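Local coordinates for protein aspartate aminotransferase (Leishmania major, PDB 4H51) that probably catalyses, as a pyridoxal phosphate-dependent homodimer, the transfer of an amino group from L-aspartate to 2-oxoglutarate, at residues K37-A42 with N384-V389; R342-E347 with L404-T409. All blocks are in the same frame, centred on the assembly; numbering follows the deposited sequence.

Overall arrangement
Both contacts lie in the small domain of a class I aminotransferase, on the same side of the chain's centre, their own centres about 18 Å apart. Contact 1 sets the end of helix 31-41 against strand 385-386, which pairs in parallel with strand 47-48. Contact 2 packs the long helix 320-350 on helix 400-416. Along the chain the segments alternate: 37-42, 342-347, 384-389, then 404-409, so an N-terminal helix is tied to elements more than 340 residues later. The two sites touch directly through Ile385, which packs on Met405, Leu406 and Thr409. Strand 385-386 thus has Phe386 facing helix 31-41 and Ile385 facing helix 400-416, so the short strand lies between these two helices and joins the contacts.

Contact 1. Residues K37-A42 with N384-V389; sequences KRAAAA and NIFITV
Phe386 lays one face of its ring over Ala39 near the C-terminal end of helix 31-41, a CH-pi contact in the small domain of this aminotransferase fold. The Ala39 CA sits 3.8 Å from the ring centroid, only 1° off the ring normal, so the phenyl lies squarely over the helix backbone. Ala39 CB reaches the root of the ring, 3.6 Å from Phe386 CG. Farther out, Ala42 CB meets the tip, 3.6 Å from Phe386 CZ, at the point where the chain leaves helical geometry. Phe386 takes this position with CG anti to its carbonyl carbon (chi1 -63°), from a backbone that forms an inverse gamma turn and bonds to Ala47 of strand 47-48.

Arg38, extended from CG to NE and with CG anti to the backbone N, brings NE to the edge of the ring near its plane, 3.5 Å from Phe386 CE1. Its guanidinium plane stands 82° from the ring, so this is no stack, and the hydrogen bond of NH2 to Asn382 OD1 anchors the tip. Asn384, the positive-phi residue of the Schellman motif ending helix 374-382, sends ND2 to Lys43 O, while its OD1 lies 3.6 Å from Ala42 CB.

Contact 2. Residues R342-E347 with L404-T409; sequences RTVYDE and LMLAQT
Glu347 reaches from helix 320-350 across to helix 400-416. Its CB, turned toward that helix, lies 3.5 Å from Ala407 CB. The chain leaves with CG anti to the backbone N, keeping CG against the same methyl, and then bends at chi2 (65°). The bend carries CD past Leu404 CD2 at 4.0 Å, where the two side chains cross at about a right angle, and OE1 lies beside the same methyl, 4.1 Å from Leu404 CD2. At the tip, OE2 accepts a nearly straight hydrogen bond from Gln408 NE2, 3.1 Å long with 173° at the hydrogen. The acceptor lies in the amide plane of Gln408, but the donor stands above the carboxylate plane.

Away from this polar end, the axes of 342-347 and 404-409 approach to 8.3 Å and cross at -38°, running broadly the same way. The nearest CA atoms are those of Val344 and Ala407, 5.2 Å apart, and the Ala407 methyl sits 3.4 Å from Val344 O and also touches Val344 CG1, consistent with the close approach. The other Val344 methyl, CG2, meets Leu406 CD2, while Thr343 CG2 meets Leu404 CD2 at 3.8 Å. Thr343 OG1 bonds back to Thr339 O in its own helix.

OE2 also forms a salt bridge with Arg350, so this oxygen of the buried Glu347 is held by a cation and an amide together. Both partners would be expected to stabilise Glu347 in its ionised form, with Gln408 supplying the neutral, directional link between the helices and Arg350 the compensating charge.

Contact 1. Residues K37-A42 with N384-V389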
ATOM      1  N   LYS B  37       1.846 -17.918  12.954  1.00 32.61           N
ATOM      2  CA  LYS B  37       0.536 -18.593  12.831  1.00 32.08           C
ATOM      3  C   LYS B  37       0.543 -19.893  13.647  1.00 31.35           C
ATOM      4  O   LYS B  37      -0.417 -20.171  14.408  1.00 32.21           O
ATOM      5  CB  LYS B  37       0.182 -18.847  11.350  1.00 32.61           C
ATOM      6  N   ARG B  38       1.607 -20.686  13.535  1.00 30.09           N
ATOM      7  CA  ARG B  38       1.692 -21.912  14.367  1.00 29.55           C
ATOM      8  C   ARG B  38       1.665 -21.572  15.865  1.00 32.79           C
ATOM      9  O   ARG B  38       0.866 -22.116  16.638  1.00 34.78           O
ATOM     10  CB  ARG B  38       2.964 -22.689  14.075  1.00 28.28           C
ATOM     11  CG  ARG B  38       3.226 -23.816  15.074  1.00 28.25           C
ATOM     12  CD  ARG B  38       4.562 -24.457  14.772  1.00 28.20           C
ATOM     13  NE  ARG B  38       4.966 -25.446  15.777  1.00 28.82           N
ATOM     14  CZ  ARG B  38       6.136 -26.084  15.761  1.00 29.10           C
ATOM     15  NH1 ARG B  38       7.029 -25.822  14.808  1.00 29.54           N
ATOM     16  NH2 ARG B  38       6.451 -26.965  16.703  1.00 30.33           N
ATOM     17  N   ALA B  39       2.554 -20.659  16.265  1.00 32.01           N
ATOM     18  CA  ALA B  39       2.637 -20.214  17.657  1.00 32.76           C
ATOM     19  C   ALA B  39       1.253 -19.830  18.236  1.00 31.30           C
ATOM     20  O   ALA B  39       0.927 -20.205  19.361  1.00 30.59           O
ATOM     21  CB  ALA B  39       3.623 -19.048  17.766  1.00 29.53           C
ATOM     22  N   ALA B  40       0.472 -19.066  17.467  1.00 32.48           N
ATOM     23  CA  ALA B  40      -0.829 -18.549  17.920  1.00 33.41           C
ATOM     24  C   ALA B  40      -1.834 -19.666  18.024  1.00 36.03           C
ATOM     25  O   ALA B  40      -2.774 -19.591  18.825  1.00 37.02           O
ATOM     26  CB  ALA B  40      -1.356 -17.463  16.989  1.00 32.91           C
ATOM     27  N   ALA B  41      -1.640 -20.685  17.193  1.00 38.46           N
ATOM     28  CA  ALA B  41      -2.516 -21.849  17.175  1.00 38.91           C
ATOM     29  C   ALA B  41      -2.172 -22.843  18.302  1.00 40.01           C
ATOM     30  O   ALA B  41      -3.029 -23.634  18.706  1.00 41.25           O
ATOM     31  CB  ALA B  41      -2.453 -22.516  15.799  1.00 39.77           C
ATOM     32  N   ALA B  42      -0.962 -22.806  18.855  1.00 38.06           N
ATOM     33  CA  ALA B  42      -0.572 -23.877  19.827  1.00 37.28           C
ATOM     34  C   ALA B  42      -1.333 -23.866  21.173  1.00 39.49           C
ATOM     35  O   ALA B  42      -1.748 -22.807  21.671  1.00 38.65           O
ATOM     36  CB  ALA B  42       0.906 -23.836  20.106  1.00 36.34           C
ATOM     37  N   ASN B 384       6.900 -25.317  22.886  1.00 31.21           N
ATOM     38  CA  ASN B 384       6.052 -24.158  22.974  1.00 31.14           C
ATOM     39  C   ASN B 384       6.841 -22.909  23.463  1.00 28.75           C
ATOM     40  O   ASN B 384       6.256 -21.993  23.963  1.00 28.03           O
ATOM     41  CB  ASN B 384       4.830 -24.484  23.870  1.00 33.07           C
ATOM     42  CG  ASN B 384       3.625 -25.033  23.095  1.00 34.90           C
ATOM     43  OD1 ASN B 384       3.655 -25.248  21.863  1.00 33.23           O
ATOM     44  ND2 ASN B 384       2.522 -25.230  23.831  1.00 34.36           N
ATOM     45  N   ILE B 385       8.160 -22.869  23.261  1.00 27.40           N
ATOM     46  CA  ILE B 385       8.927 -21.604  23.361  1.00 25.07           C
ATOM     47  C   ILE B 385       9.283 -21.225  21.912  1.00 22.95           C
ATOM     48  O   ILE B 385      10.251 -21.704  21.379  1.00 22.79           O
ATOM     49  CB  ILE B 385      10.200 -21.736  24.244  1.00 24.86           C
ATOM     50  CG1 ILE B 385       9.867 -22.135  25.708  1.00 26.58           C
ATOM     51  CG2 ILE B 385      10.989 -20.425  24.261  1.00 24.37           C
ATOM     52  CD1 ILE B 385       8.730 -21.365  26.358  1.00 26.49           C
ATOM     53  N   PHE B 386       8.437 -20.434  21.284  1.00 21.97           N
ATOM     54  CA  PHE B 386       8.505 -20.175  19.849  1.00 21.55           C
ATOM     55  C   PHE B 386       9.416 -18.980  19.564  1.00 18.79           C
ATOM     56  O   PHE B 386       8.969 -17.834  19.434  1.00 17.66           O
ATOM     57  CB  PHE B 386       7.122 -19.923  19.252  1.00 23.39           C
ATOM     58  CG  PHE B 386       6.186 -21.106  19.342  1.00 26.74           C
ATOM     59  CD1 PHE B 386       6.128 -22.044  18.309  1.00 28.36           C
ATOM     60  CD2 PHE B 386       5.361 -21.267  20.438  1.00 27.20           C
ATOM     61  CE1 PHE B 386       5.262 -23.116  18.376  1.00 29.49           C
ATOM     62  CE2 PHE B 386       4.485 -22.325  20.506  1.00 30.20           C
ATOM     63  CZ  PHE B 386       4.442 -23.266  19.470  1.00 29.82           C
ATOM     64  N   ILE B 387      10.692 -19.290  19.516  1.00 18.54           N
ATOM     65  CA  ILE B 387      11.702 -18.416  18.903  1.00 17.72           C
ATOM     66  C   ILE B 387      11.947 -18.862  17.452  1.00 19.25           C
ATOM     67  O   ILE B 387      11.555 -19.983  17.068  1.00 20.96           O
ATOM     68  CB  ILE B 387      13.010 -18.447  19.722  1.00 17.28           C
ATOM     69  CG1 ILE B 387      13.651 -19.820  19.696  1.00 17.02           C
ATOM     70  CG2 ILE B 387      12.737 -18.065  21.172  1.00 17.49           C
ATOM     71  CD1 ILE B 387      14.935 -19.891  20.452  1.00 16.95           C
ATOM     72  N   THR B 388      12.624 -18.043  16.642  1.00 18.66           N
ATOM     73  CA  THR B 388      12.989 -18.510  15.312  1.00 19.23           C
ATOM     74  C   THR B 388      14.124 -19.540  15.318  1.00 21.26           C
ATOM     75  O   THR B 388      14.905 -19.688  16.283  1.00 20.45           O
ATOM     76  CB  THR B 388      13.367 -17.363  14.367  1.00 18.73           C
ATOM     77  OG1 THR B 388      14.719 -16.912  14.679  1.00 18.22           O
ATOM     78  CG2 THR B 388      12.352 -16.204  14.497  1.00 17.88           C
ATOM     79  N   VAL B 389      14.235 -20.243  14.185  1.00 22.95           N
ATOM     80  CA  VAL B 389      15.279 -21.219  13.993  1.00 23.21           C
ATOM     81  C   VAL B 389      16.698 -20.608  14.022  1.00 22.01           C
ATOM     82  O   VAL B 389      17.666 -21.292  14.282  1.00 23.49           O
ATOM     83  CB  VAL B 389      15.049 -22.049  12.700  1.00 26.13           C
ATOM     84  CG1 VAL B 389      13.733 -22.791  12.790  1.00 28.92           C
ATOM     85  CG2 VAL B 389      15.061 -21.185  11.460  1.00 25.45           C
TER

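Contact 2. Residues R342-E347 with L404-T409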
ATOM      1  N   ARG B 342      16.344  -8.499  31.676  1.00 21.53           N
ATOM      2  CA  ARG B 342      16.990  -8.674  32.971  1.00 23.75           C
ATOM      3  C   ARG B 342      16.437  -9.923  33.663  1.00 23.83           C
ATOM      4  O   ARG B 342      17.186 -10.698  34.255  1.00 23.76           O
ATOM      5  CB  ARG B 342      16.826  -7.409  33.829  1.00 26.25           C
ATOM      6  CG  ARG B 342      17.219  -7.567  35.295  1.00 30.21           C
ATOM      7  CD  ARG B 342      18.705  -7.881  35.468  1.00 33.03           C
ATOM      8  NE  ARG B 342      19.604  -6.910  34.815  1.00 35.15           N
ATOM      9  CZ  ARG B 342      20.944  -6.959  34.906  1.00 37.65           C
ATOM     10  NH1 ARG B 342      21.551  -7.921  35.603  1.00 39.42           N
ATOM     11  NH2 ARG B 342      21.688  -6.039  34.299  1.00 37.50           N
ATOM     12  N   THR B 343      15.136 -10.170  33.528  1.00 22.99           N
ATOM     13  CA  THR B 343      14.561 -11.363  34.106  1.00 22.71           C
ATOM     14  C   THR B 343      15.121 -12.658  33.507  1.00 22.79           C
ATOM     15  O   THR B 343      15.391 -13.641  34.225  1.00 22.34           O
ATOM     16  CB  THR B 343      13.039 -11.370  33.931  1.00 23.07           C
ATOM     17  OG1 THR B 343      12.480 -10.199  34.558  1.00 22.74           O
ATOM     18  CG2 THR B 343      12.452 -12.577  34.540  1.00 22.69           C
ATOM     19  N   VAL B 344      15.237 -12.691  32.181  1.00 21.47           N
ATOM     20  CA  VAL B 344      15.803 -13.858  31.492  1.00 21.61           C
ATOM     21  C   VAL B 344      17.250 -14.052  31.928  1.00 22.53           C
ATOM     22  O   VAL B 344      17.656 -15.174  32.300  1.00 24.54           O
ATOM     23  CB  VAL B 344      15.754 -13.678  29.936  1.00 20.00           C
ATOM     24  CG1 VAL B 344      16.431 -14.844  29.241  1.00 20.08           C
ATOM     25  CG2 VAL B 344      14.303 -13.499  29.488  1.00 19.01           C
ATOM     26  N   TYR B 345      18.005 -12.960  31.888  1.00 23.56           N
ATOM     27  CA  TYR B 345      19.426 -12.974  32.180  1.00 25.79           C
ATOM     28  C   TYR B 345      19.702 -13.410  33.615  1.00 26.86           C
ATOM     29  O   TYR B 345      20.553 -14.256  33.818  1.00 27.43           O
ATOM     30  CB  TYR B 345      20.050 -11.624  31.883  1.00 26.61           C
ATOM     31  CG  TYR B 345      21.491 -11.482  32.300  1.00 29.46           C
ATOM     32  CD1 TYR B 345      22.513 -12.120  31.603  1.00 30.63           C
ATOM     33  CD2 TYR B 345      21.838 -10.682  33.395  1.00 31.79           C
ATOM     34  CE1 TYR B 345      23.839 -11.980  31.992  1.00 31.97           C
ATOM     35  CE2 TYR B 345      23.154 -10.553  33.804  1.00 33.27           C
ATOM     36  CZ  TYR B 345      24.151 -11.186  33.087  1.00 34.12           C
ATOM     37  OH  TYR B 345      25.463 -11.054  33.490  1.00 35.84           O
ATOM     38  N   ASP B 346      18.950 -12.886  34.584  1.00 27.87           N
ATOM     39  CA  ASP B 346      19.189 -13.249  35.999  1.00 29.48           C
ATOM     40  C   ASP B 346      18.914 -14.713  36.231  1.00 29.88           C
ATOM     41  O   ASP B 346      19.545 -15.354  37.075  1.00 31.31           O
ATOM     42  CB  ASP B 346      18.367 -12.372  36.969  1.00 30.34           C
ATOM     43  CG  ASP B 346      18.901 -10.969  37.078  1.00 30.96           C
ATOM     44  OD1 ASP B 346      20.101 -10.744  36.817  1.00 32.63           O
ATOM     45  OD2 ASP B 346      18.122 -10.048  37.399  1.00 34.01           O
ATOM     46  N   GLU B 347      17.968 -15.254  35.472  1.00 28.24           N
ATOM     47  CA  GLU B 347      17.617 -16.644  35.586  1.00 28.13           C
ATOM     48  C   GLU B 347      18.657 -17.529  34.913  1.00 29.13           C
ATOM     49  O   GLU B 347      18.982 -18.595  35.438  1.00 28.92           O
ATOM     50  CB  GLU B 347      16.230 -16.889  35.009  1.00 27.36           C
ATOM     51  CG  GLU B 347      15.662 -18.280  35.161  1.00 28.21           C
ATOM     52  CD  GLU B 347      15.397 -18.700  36.617  1.00 29.15           C
ATOM     53  OE1 GLU B 347      15.727 -17.936  37.557  1.00 29.52           O
ATOM     54  OE2 GLU B 347      14.872 -19.817  36.801  1.00 28.55           O
ATOM     55  N   LEU B 404      11.034 -16.404  32.603  1.00 22.12           N
ATOM     56  CA  LEU B 404      11.571 -17.521  33.382  1.00 22.73           C
ATOM     57  C   LEU B 404      11.470 -18.801  32.549  1.00 22.76           C
ATOM     58  O   LEU B 404      12.408 -19.558  32.504  1.00 23.11           O
ATOM     59  CB  LEU B 404      10.825 -17.659  34.709  1.00 23.74           C
ATOM     60  CG  LEU B 404      10.945 -16.479  35.713  1.00 23.84           C
ATOM     61  CD1 LEU B 404      10.157 -16.763  36.975  1.00 24.06           C
ATOM     62  CD2 LEU B 404      12.388 -16.098  36.059  1.00 23.66           C
ATOM     63  N   MET B 405      10.355 -19.021  31.853  1.00 22.75           N
ATOM     64  CA  MET B 405      10.201 -20.218  31.028  1.00 23.35           C
ATOM     65  C   MET B 405      11.189 -20.252  29.872  1.00 22.54           C
ATOM     66  O   MET B 405      11.684 -21.321  29.527  1.00 22.51           O
ATOM     67  CB  MET B 405       8.808 -20.332  30.445  1.00 24.31           C
ATOM     68  CG  MET B 405       7.752 -20.726  31.459  1.00 26.20           C
ATOM     69  SD  MET B 405       6.096 -20.284  30.926  1.00 27.78           S
ATOM     70  CE  MET B 405       6.023 -21.185  29.359  1.00 26.20           C
ATOM     71  N   LEU B 406      11.468 -19.091  29.291  1.00 21.42           N
ATOM     72  CA  LEU B 406      12.458 -18.981  28.233  1.00 20.88           C
ATOM     73  C   LEU B 406      13.835 -19.273  28.775  1.00 22.15           C
ATOM     74  O   LEU B 406      14.568 -20.070  28.178  1.00 23.50           O
ATOM     75  CB  LEU B 406      12.430 -17.600  27.571  1.00 19.11           C
ATOM     76  CG  LEU B 406      13.592 -17.261  26.642  1.00 18.50           C
ATOM     77  CD1 LEU B 406      13.605 -18.226  25.451  1.00 18.02           C
ATOM     78  CD2 LEU B 406      13.517 -15.795  26.154  1.00 17.59           C
ATOM     79  N   ALA B 407      14.213 -18.670  29.902  1.00 23.07           N
ATOM     80  CA  ALA B 407      15.551 -18.937  30.462  1.00 24.53           C
ATOM     81  C   ALA B 407      15.738 -20.416  30.829  1.00 26.50           C
ATOM     82  O   ALA B 407      16.814 -21.001  30.611  1.00 27.01           O
ATOM     83  CB  ALA B 407      15.844 -18.042  31.676  1.00 24.41           C
ATOM     84  N   GLN B 408      14.682 -21.008  31.369  1.00 27.95           N
ATOM     85  CA  GLN B 408      14.652 -22.431  31.670  1.00 30.52           C
ATOM     86  C   GLN B 408      14.719 -23.364  30.449  1.00 31.56           C
ATOM     87  O   GLN B 408      15.364 -24.406  30.516  1.00 33.02           O
ATOM     88  CB  GLN B 408      13.418 -22.754  32.526  1.00 30.81           C
ATOM     89  CG  GLN B 408      13.583 -22.209  33.943  1.00 31.79           C
ATOM     90  CD  GLN B 408      12.276 -21.975  34.663  1.00 32.32           C
ATOM     91  OE1 GLN B 408      11.224 -22.476  34.243  1.00 33.07           O
ATOM     92  NE2 GLN B 408      12.323 -21.167  35.754  1.00 32.09           N
ATOM     93  N   THR B 409      14.063 -23.002  29.346  1.00 31.80           N
ATOM     94  CA  THR B 409      14.024 -23.873  28.164  1.00 31.33           C
ATOM     95  C   THR B 409      15.318 -23.746  27.378  1.00 32.12           C
ATOM     96  O   THR B 409      15.816 -24.755  26.811  1.00 32.51           O
ATOM     97  CB  THR B 409      12.837 -23.575  27.262  1.00 30.98           C
ATOM     98  OG1 THR B 409      11.625 -23.808  27.995  1.00 30.73           O
ATOM     99  CG2 THR B 409      12.866 -24.456  26.019  1.00 30.89           C
TER